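Thiazoline oxidase/subtilisin-like protease (Prochloron didemni, PDB 4H6X) is a subtilisin-like protease that acts in patellamide maturation, probably cleaving precursor peptides and joining their ends by transamidation to give macrocycles. Local coordinates at residues Pro31-Ile37 and Asn131-Met137; Val113-Ile117 and Pro278-Gly282; Gly40-Tyr44 and Ser55-Pro59. All blocks are in the same frame, centred on the assembly; numbering follows the deposited sequence.

Contact 1 (Pro31-Ile37 and Asn131-Met137)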
loop_
_atom_site.group_PDB
_atom_site.type_symbol
_atom_site.label_atom_id
_atom_site.label_comp_id
_atom_site.label_asym_id
_atom_site.label_seq_id
_atom_site.Cartn_x
_atom_site.Cartn_y
_atom_site.Cartn_z
ATOM N N PRO A 31 5.691 -6.256 14.663
ATOM C CA PRO A 31 6.192 -4.885 14.845
ATOM C C PRO A 31 7.677 -4.685 14.539
ATOM O O PRO A 31 8.139 -3.545 14.532
ATOM C CB PRO A 31 5.905 -4.587 16.336
ATOM C CG PRO A 31 5.619 -5.913 16.955
ATOM C CD PRO A 31 4.990 -6.734 15.870
ATOM N N GLN A 32 8.417 -5.769 14.300
ATOM C CA GLN A 32 9.804 -5.646 13.850
ATOM C C GLN A 32 9.867 -5.354 12.343
ATOM O O GLN A 32 10.930 -5.030 11.810
ATOM C CB GLN A 32 10.620 -6.908 14.174
ATOM C CG GLN A 32 10.814 -7.185 15.656
ATOM C CD GLN A 32 11.786 -8.326 15.901
ATOM O OE1 GLN A 32 12.951 -8.266 15.497
ATOM N NE2 GLN A 32 11.314 -9.376 16.565
ATOM N N ILE A 33 8.735 -5.490 11.657
ATOM C CA ILE A 33 8.667 -5.180 10.229
ATOM C C ILE A 33 8.123 -3.759 10.098
ATOM O O ILE A 33 6.988 -3.481 10.518
ATOM C CB ILE A 33 7.772 -6.181 9.448
ATOM C CG1 ILE A 33 8.288 -7.627 9.606
ATOM C CG2 ILE A 33 7.671 -5.791 7.972
ATOM C CD1 ILE A 33 9.748 -7.809 9.248
ATOM N N THR A 34 8.948 -2.884 9.527
ATOM C CA THR A 34 8.612 -1.472 9.322
ATOM C C THR A 34 8.292 -1.187 7.865
ATOM O O THR A 34 9.115 -1.463 6.985
ATOM C CB THR A 34 9.765 -0.555 9.792
ATOM O OG1 THR A 34 9.941 -0.731 11.201
ATOM C CG2 THR A 34 9.455 0.939 9.477
ATOM N N ILE A 35 7.098 -0.646 7.622
ATOM C CA ILE A 35 6.685 -0.216 6.288
ATOM C C ILE A 35 6.693 1.307 6.291
ATOM O O ILE A 35 6.061 1.925 7.140
ATOM C CB ILE A 35 5.248 -0.710 5.939
ATOM C CG1 ILE A 35 5.148 -2.250 6.029
ATOM C CG2 ILE A 35 4.812 -0.201 4.563
ATOM C CD1 ILE A 35 3.776 -2.744 6.473
ATOM N N VAL A 36 7.426 1.907 5.352
ATOM C CA VAL A 36 7.408 3.364 5.205
ATOM C C VAL A 36 6.580 3.689 3.977
ATOM O O VAL A 36 6.862 3.204 2.876
ATOM C CB VAL A 36 8.825 3.985 5.106
ATOM C CG1 VAL A 36 8.736 5.500 4.942
ATOM C CG2 VAL A 36 9.642 3.649 6.354
ATOM N N ILE A 37 5.571 4.530 4.174
ATOM C CA ILE A 37 4.642 4.883 3.117
ATOM C C ILE A 37 4.919 6.303 2.647
ATOM O O ILE A 37 4.722 7.282 3.398
ATOM C CB ILE A 37 3.176 4.748 3.599
ATOM C CG1 ILE A 37 2.889 3.293 4.017
ATOM C CG2 ILE A 37 2.193 5.206 2.530
ATOM C CD1 ILE A 37 1.516 3.110 4.668
ATOM N N ASN A 131 -0.606 -5.567 12.436
ATOM C CA ASN A 131 0.370 -5.625 13.533
ATOM C C ASN A 131 1.792 -5.184 13.196
ATOM O O ASN A 131 2.651 -5.153 14.076
ATOM C CB ASN A 131 0.393 -7.018 14.192
ATOM C CG ASN A 131 -0.771 -7.237 15.148
ATOM O OD1 ASN A 131 -1.091 -8.376 15.502
ATOM N ND2 ASN A 131 -1.402 -6.151 15.579
ATOM N N CYS A 132 2.035 -4.841 11.933
ATOM C CA CYS A 132 3.326 -4.265 11.527
ATOM C C CYS A 132 3.433 -2.814 11.933
ATOM O O CYS A 132 2.409 -2.153 12.173
ATOM C CB CYS A 132 3.523 -4.387 10.014
ATOM S SG CYS A 132 3.688 -6.104 9.475
ATOM N N ARG A 133 4.669 -2.324 12.011
ATOM C CA ARG A 133 4.951 -0.919 12.312
ATOM C C ARG A 133 4.868 -0.130 11.007
ATOM O O ARG A 133 5.442 -0.530 9.986
ATOM C CB ARG A 133 6.348 -0.787 12.930
ATOM C CG ARG A 133 6.772 0.622 13.336
ATOM C CD ARG A 133 8.050 0.567 14.165
ATOM N NE ARG A 133 8.663 1.883 14.331
ATOM C CZ ARG A 133 9.747 2.301 13.679
ATOM N NH1 ARG A 133 10.367 1.505 12.813
ATOM N NH2 ARG A 133 10.223 3.519 13.903
ATOM N N VAL A 134 4.126 0.973 11.028
ATOM C CA VAL A 134 3.986 1.788 9.827
ATOM C C VAL A 134 4.434 3.215 10.109
ATOM O O VAL A 134 4.020 3.813 11.115
ATOM C CB VAL A 134 2.539 1.789 9.290
ATOM C CG1 VAL A 134 2.362 2.888 8.245
ATOM C CG2 VAL A 134 2.178 0.423 8.706
ATOM N N ILE A 135 5.300 3.729 9.233
ATOM C CA ILE A 135 5.676 5.149 9.231
ATOM C C ILE A 135 5.144 5.796 7.958
ATOM O O ILE A 135 5.507 5.396 6.845
ATOM C CB ILE A 135 7.207 5.351 9.299
ATOM C CG1 ILE A 135 7.760 4.785 10.620
ATOM C CG2 ILE A 135 7.581 6.840 9.121
ATOM C CD1 ILE A 135 9.285 4.685 10.682
ATOM N N ASN A 136 4.251 6.767 8.124
ATOM C CA ASN A 136 3.848 7.614 7.014
ATOM C C ASN A 136 4.842 8.757 6.836
ATOM O O ASN A 136 5.193 9.440 7.802
ATOM C CB ASN A 136 2.435 8.158 7.240
ATOM C CG ASN A 136 1.352 7.137 6.918
ATOM O OD1 ASN A 136 1.023 6.905 5.748
ATOM N ND2 ASN A 136 0.774 6.547 7.946
ATOM N N MET A 137 5.301 8.964 5.607
ATOM C CA MET A 137 6.154 10.113 5.292
ATOM C C MET A 137 5.403 11.017 4.305
ATOM O O MET A 137 5.555 10.875 3.078
ATOM C CB MET A 137 7.491 9.648 4.706
ATOM C CG MET A 137 8.513 10.769 4.528
ATOM S SD MET A 137 9.988 10.267 3.603
ATOM C CE MET A 137 10.599 8.969 4.663
#

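Contact 2 (Val113-Ile117 and Pro278-Gly282)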
loop_
_atom_site.group_PDB
_atom_site.type_symbol
_atom_site.label_atom_id
_atom_site.label_comp_id
_atom_site.label_asym_id
_atom_site.label_seq_id
_atom_site.Cartn_x
_atom_site.Cartn_y
_atom_site.Cartn_z
ATOM N N VAL A 113 -4.707 3.994 1.343
ATOM C CA VAL A 113 -3.543 3.094 1.260
ATOM C C VAL A 113 -3.104 2.641 2.651
ATOM O O VAL A 113 -2.924 1.465 2.874
ATOM C CB VAL A 113 -2.383 3.774 0.483
ATOM C CG1 VAL A 113 -1.034 3.124 0.779
ATOM C CG2 VAL A 113 -2.682 3.720 -1.001
ATOM N N THR A 114 -2.988 3.574 3.593
ATOM C CA THR A 114 -2.507 3.243 4.933
ATOM C C THR A 114 -3.479 2.303 5.660
ATOM O O THR A 114 -3.050 1.338 6.302
ATOM C CB THR A 114 -2.224 4.516 5.756
ATOM O OG1 THR A 114 -1.303 5.351 5.031
ATOM C CG2 THR A 114 -1.630 4.174 7.102
ATOM N N SER A 115 -4.777 2.581 5.543
ATOM C CA SER A 115 -5.803 1.714 6.142
ATOM C C SER A 115 -5.800 0.305 5.527
ATOM O O SER A 115 -6.015 -0.691 6.231
ATOM C CB SER A 115 -7.197 2.366 6.042
ATOM O OG SER A 115 -7.688 2.360 4.698
ATOM N N THR A 116 -5.544 0.221 4.222
ATOM C CA THR A 116 -5.452 -1.084 3.530
ATOM C C THR A 116 -4.321 -1.948 4.092
ATOM O O THR A 116 -4.422 -3.180 4.168
ATOM C CB THR A 116 -5.276 -0.889 2.006
ATOM O OG1 THR A 116 -6.481 -0.316 1.480
ATOM C CG2 THR A 116 -5.005 -2.220 1.285
ATOM N N ILE A 117 -3.237 -1.288 4.471
ATOM C CA ILE A 117 -2.074 -1.973 4.979
ATOM C C ILE A 117 -2.244 -2.293 6.460
ATOM O O ILE A 117 -1.939 -3.409 6.901
ATOM C CB ILE A 117 -0.780 -1.158 4.702
ATOM C CG1 ILE A 117 -0.517 -1.114 3.181
ATOM C CG2 ILE A 117 0.395 -1.765 5.450
ATOM C CD1 ILE A 117 0.521 -0.095 2.729
ATOM N N PRO A 278 -0.890 -1.497 -2.300
ATOM C CA PRO A 278 -0.855 -1.700 -0.846
ATOM C C PRO A 278 -1.233 -3.108 -0.417
ATOM O O PRO A 278 -0.762 -3.565 0.628
ATOM C CB PRO A 278 -1.882 -0.696 -0.286
ATOM C CG PRO A 278 -2.564 -0.081 -1.449
ATOM C CD PRO A 278 -1.778 -0.387 -2.692
ATOM N N VAL A 279 -2.082 -3.783 -1.190
ATOM C CA VAL A 279 -2.419 -5.180 -0.890
ATOM C C VAL A 279 -1.102 -6.006 -0.897
ATOM O O VAL A 279 -0.848 -6.788 0.013
ATOM C CB VAL A 279 -3.481 -5.746 -1.875
ATOM C CG1 VAL A 279 -3.751 -7.217 -1.601
ATOM C CG2 VAL A 279 -4.800 -4.972 -1.780
ATOM N N MET A 280 -0.254 -5.786 -1.903
ATOM C CA MET A 280 1.014 -6.526 -2.045
ATOM C C MET A 280 2.044 -6.113 -1.006
ATOM O O MET A 280 2.828 -6.940 -0.543
ATOM C CB MET A 280 1.586 -6.367 -3.462
ATOM C CG MET A 280 0.779 -7.086 -4.536
ATOM S SD MET A 280 0.567 -8.858 -4.190
ATOM C CE MET A 280 -1.051 -8.831 -3.443
ATOM N N THR A 281 2.035 -4.833 -0.632
ATOM C CA THR A 281 2.861 -4.375 0.459
ATOM C C THR A 281 2.465 -5.106 1.756
ATOM O O THR A 281 3.328 -5.565 2.506
ATOM C CB THR A 281 2.784 -2.835 0.612
ATOM O OG1 THR A 281 3.515 -2.216 -0.460
ATOM C CG2 THR A 281 3.374 -2.386 1.934
ATOM N N GLY A 282 1.168 -5.229 2.006
ATOM C CA GLY A 282 0.684 -5.943 3.199
ATOM C C GLY A 282 1.066 -7.422 3.177
ATOM O O GLY A 282 1.528 -7.973 4.177
#

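Contact 3 (Gly40-Tyr44 and Ser55-Pro59)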
loop_
_atom_site.group_PDB
_atom_site.type_symbol
_atom_site.label_atom_id
_atom_site.label_comp_id
_atom_site.label_asym_id
_atom_site.label_seq_id
_atom_site.Cartn_x
_atom_site.Cartn_y
_atom_site.Cartn_z
ATOM N N GLY A 40 0.601 10.914 0.642
ATOM C CA GLY A 40 0.094 12.122 1.325
ATOM C C GLY A 40 0.027 11.973 2.837
ATOM O O GLY A 40 0.631 11.063 3.427
ATOM N N ASP A 41 -0.727 12.873 3.461
ATOM C CA ASP A 41 -0.850 12.952 4.901
ATOM C C ASP A 41 -2.182 12.315 5.336
ATOM O O ASP A 41 -3.244 12.891 5.108
ATOM C CB ASP A 41 -0.782 14.427 5.339
ATOM C CG ASP A 41 -0.686 14.596 6.840
ATOM O OD1 ASP A 41 -0.604 13.594 7.562
ATOM O OD2 ASP A 41 -0.688 15.751 7.309
ATOM N N PRO A 42 -2.120 11.131 5.972
ATOM C CA PRO A 42 -3.311 10.396 6.377
ATOM C C PRO A 42 -3.908 10.938 7.675
ATOM O O PRO A 42 -3.243 11.662 8.429
ATOM C CB PRO A 42 -2.771 8.985 6.615
ATOM C CG PRO A 42 -1.414 9.232 7.148
ATOM C CD PRO A 42 -0.892 10.424 6.374
ATOM N N ASP A 43 -5.151 10.557 7.934
ATOM C CA ASP A 43 -5.916 11.102 9.057
ATOM C C ASP A 43 -5.870 10.100 10.205
ATOM O O ASP A 43 -6.590 9.112 10.202
ATOM C CB ASP A 43 -7.352 11.390 8.593
ATOM C CG ASP A 43 -8.258 11.940 9.706
ATOM O OD1 ASP A 43 -7.805 12.125 10.858
ATOM O OD2 ASP A 43 -9.447 12.176 9.405
ATOM N N TYR A 44 -5.009 10.364 11.181
ATOM C CA TYR A 44 -4.811 9.462 12.322
ATOM C C TYR A 44 -5.905 9.513 13.392
ATOM O O TYR A 44 -5.795 8.818 14.400
ATOM C CB TYR A 44 -3.465 9.752 12.997
ATOM C CG TYR A 44 -2.262 9.131 12.338
ATOM C CD1 TYR A 44 -2.362 8.482 11.097
ATOM C CD2 TYR A 44 -1.009 9.219 12.934
ATOM C CE1 TYR A 44 -1.246 7.917 10.493
ATOM C CE2 TYR A 44 0.102 8.655 12.333
ATOM C CZ TYR A 44 -0.020 8.014 11.114
ATOM O OH TYR A 44 1.102 7.468 10.512
ATOM N N SER A 55 3.059 6.122 12.817
ATOM C CA SER A 55 3.605 7.441 13.174
ATOM C C SER A 55 3.993 8.188 11.903
ATOM O O SER A 55 4.243 7.558 10.866
ATOM C CB SER A 55 4.824 7.295 14.079
ATOM O OG SER A 55 5.840 6.599 13.391
ATOM N N LYS A 56 4.025 9.518 11.983
ATOM C CA LYS A 56 4.402 10.343 10.836
ATOM C C LYS A 56 5.808 10.896 10.978
ATOM O O LYS A 56 6.177 11.395 12.035
ATOM C CB LYS A 56 3.433 11.518 10.641
ATOM C CG LYS A 56 1.999 11.109 10.373
ATOM C CD LYS A 56 1.121 12.329 10.187
ATOM C CE LYS A 56 -0.340 11.971 10.377
ATOM N NZ LYS A 56 -1.250 13.095 9.997
ATOM N N VAL A 57 6.575 10.818 9.895
ATOM C CA VAL A 57 7.835 11.518 9.790
ATOM C C VAL A 57 7.739 12.399 8.545
ATOM O O VAL A 57 7.765 11.893 7.425
ATOM C CB VAL A 57 9.042 10.537 9.721
ATOM C CG1 VAL A 57 10.338 11.295 9.441
ATOM C CG2 VAL A 57 9.167 9.746 11.024
ATOM N N PHE A 58 7.586 13.707 8.756
ATOM C CA PHE A 58 7.484 14.676 7.667
ATOM C C PHE A 58 8.876 14.983 7.152
ATOM O O PHE A 58 9.762 15.254 7.948
ATOM C CB PHE A 58 6.808 15.982 8.130
ATOM C CG PHE A 58 5.361 15.824 8.457
ATOM C CD1 PHE A 58 4.388 16.076 7.497
ATOM C CD2 PHE A 58 4.963 15.409 9.714
ATOM C CE1 PHE A 58 3.045 15.911 7.796
ATOM C CE2 PHE A 58 3.626 15.241 10.019
ATOM C CZ PHE A 58 2.666 15.490 9.057
ATOM N N PRO A 59 9.072 14.950 5.820
ATOM C CA PRO A 59 10.392 15.291 5.268
ATOM C C PRO A 59 10.785 16.679 5.783
ATOM O O PRO A 59 10.040 17.640 5.575
ATOM C CB PRO A 59 10.144 15.323 3.753
ATOM C CG PRO A 59 8.949 14.453 3.551
ATOM C CD PRO A 59 8.089 14.671 4.765
HETATM O O HOH W 1 -3.763 12.884 11.587
#

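Contact 1 (Pro31-Ile37 and Asn131-Met137)
Residues 34-37 and 133-137 run side by side as parallel strands, their axes 4.7 Å apart at closest approach and 18° from exact alignment, in the central parallel sheet of the subtilisin-like fold. Register is regular, Thr34 facing Arg133 and Ile37 facing Asn136. Five main-chain hydrogen bonds alternate across the pair: Arg133 N to Ile33 O (3.0 Å), Ile35 N to Arg133 O (2.9 Å), Ile135 N to Ile35 O (2.9 Å), Ile37 N to Ile135 O (2.8 Å) and Met137 N to Ile37 O (2.8 Å). Ile135 O also receives a CA-H...O contact from Val36 CA (3.2 Å). Ile35, Ile37 and Val134 share one face of the sheet, where Ile37 CD1 packs on Val134 CG1 at 3.7 Å and helix 101-118 covers all three. Asn136 also points to this face, and its amide is satisfied by Tyr44 OH and Thr114 OG1. Thr34, Val36, Arg133 and Ile135 occupy the other face; there helix 154-165 touches Val36 and Met137, and Val36 CG1 lies 3.9 Å from Met137 CE. Near the start of the pair, the Arg133 side chain, extended through chi3, reaches along the face to Thr34, so that NH1 donates a 2.8 Å hydrogen bond to Thr34 OG1.

Contact 2 (Val113-Ile117 and Pro278-Gly282)
Pro278 provides most of what the segment 278-282 offers to helix residues 113-117. Its ring, directed toward the other helix, meets three side chains there: CG lies 3.8 Å from Val113 CG2, while CB is 3.8 Å from Thr116 CG2 and 3.7 Å from Ile117 CG1. With no amide hydrogen, the proline cannot bond to the preceding turn, and the helix is kinked at this point; helical bonding is present again by Gly282 N to Pro278 O at 2.9 Å. Val279 turns away and adds a looser approach, CG2 to Thr116 CG2 at 4.1 Å. One turn beyond the proline, Thr281 again faces the partner, its CG2 3.7 Å from Ile117 CD1. Gly282 has no side chain, and its CA comes within 5.2 Å of Ile117 CA. The segment axes are 8.8 Å apart and cross at -34°, an apolar packing without a hydrogen bond between the segments. Ile117 and Thr281 also rest on Ile35 of the central sheet. Such a buried helix pair is characteristic of the subtilase core: helix 101-118 carries His109 and helix 273-293 carries Ser274 near its N-terminus; with Asp39 they have Ser-His-Asp triad geometry and are probably catalytic.

Contact 3 (Gly40-Tyr44 and Ser55-Pro59)
The ammonium group of Lys56 is the polar centre of this surface contact between the loop 40-44 and residues 55-59. Its extended side chain brings NZ to Asp41 OD1 at 2.6 Å, a hydrogen-bonded salt bridge, and to the carbonyl Pro42 O at 2.9 Å. A third hydrogen bond, from Lys56 NZ to water 1 (3.0 Å), continues to the backbone, because the same water accepts from Tyr44 N at 2.8 Å. The lysine charge thus meets a carboxylate, a carbonyl and a water, all three acting as acceptors. Beneath it lies the Tyr44 ring: Lys56 CE sits 3.7 Å from the ring centroid, almost on the normal, in a CH-pi contact, and NZ lies over the same face at 4.8 Å from the centroid in a cation-pi interaction. Phe58 presents its ring edge to the other carboxylate oxygen, with CE1 3.8 Å from Asp41 OD2. The Tyr44 hydroxyl is satisfied by Asn136 ND2, and the Asp41 amide bonds to Asn107. Residues 40-44 leave the end of strand 34-39, whereas strand 53-56 forms one margin of the parallel sheet within this chain, bonded through Ser55 to its neighbour, strand 133-138.

Contacts 1 and 2 are buried, whereas contact 3 lies at the surface. Backbone hydrogen bonding dominates contact 1, apolar helix packing contact 2, and a lysine-centred set of charge, water and ring interactions contact 3. The first two meet where Ile35 of the sheet packs on Ile117 and Thr281, placing the helix pair directly against the strands. Strand 133-138 joins contacts 1 and 3: besides pairing with strand 34-39, it bonds to strand 53-56 through Asn136 N and Ser55 O (2.9 Å). Asn136 connects all three regions, its OD1 meeting Thr114 OG1 at 2.9 Å and its ND2 meeting Tyr44 OH at 2.7 Å in probable hydrogen bonds.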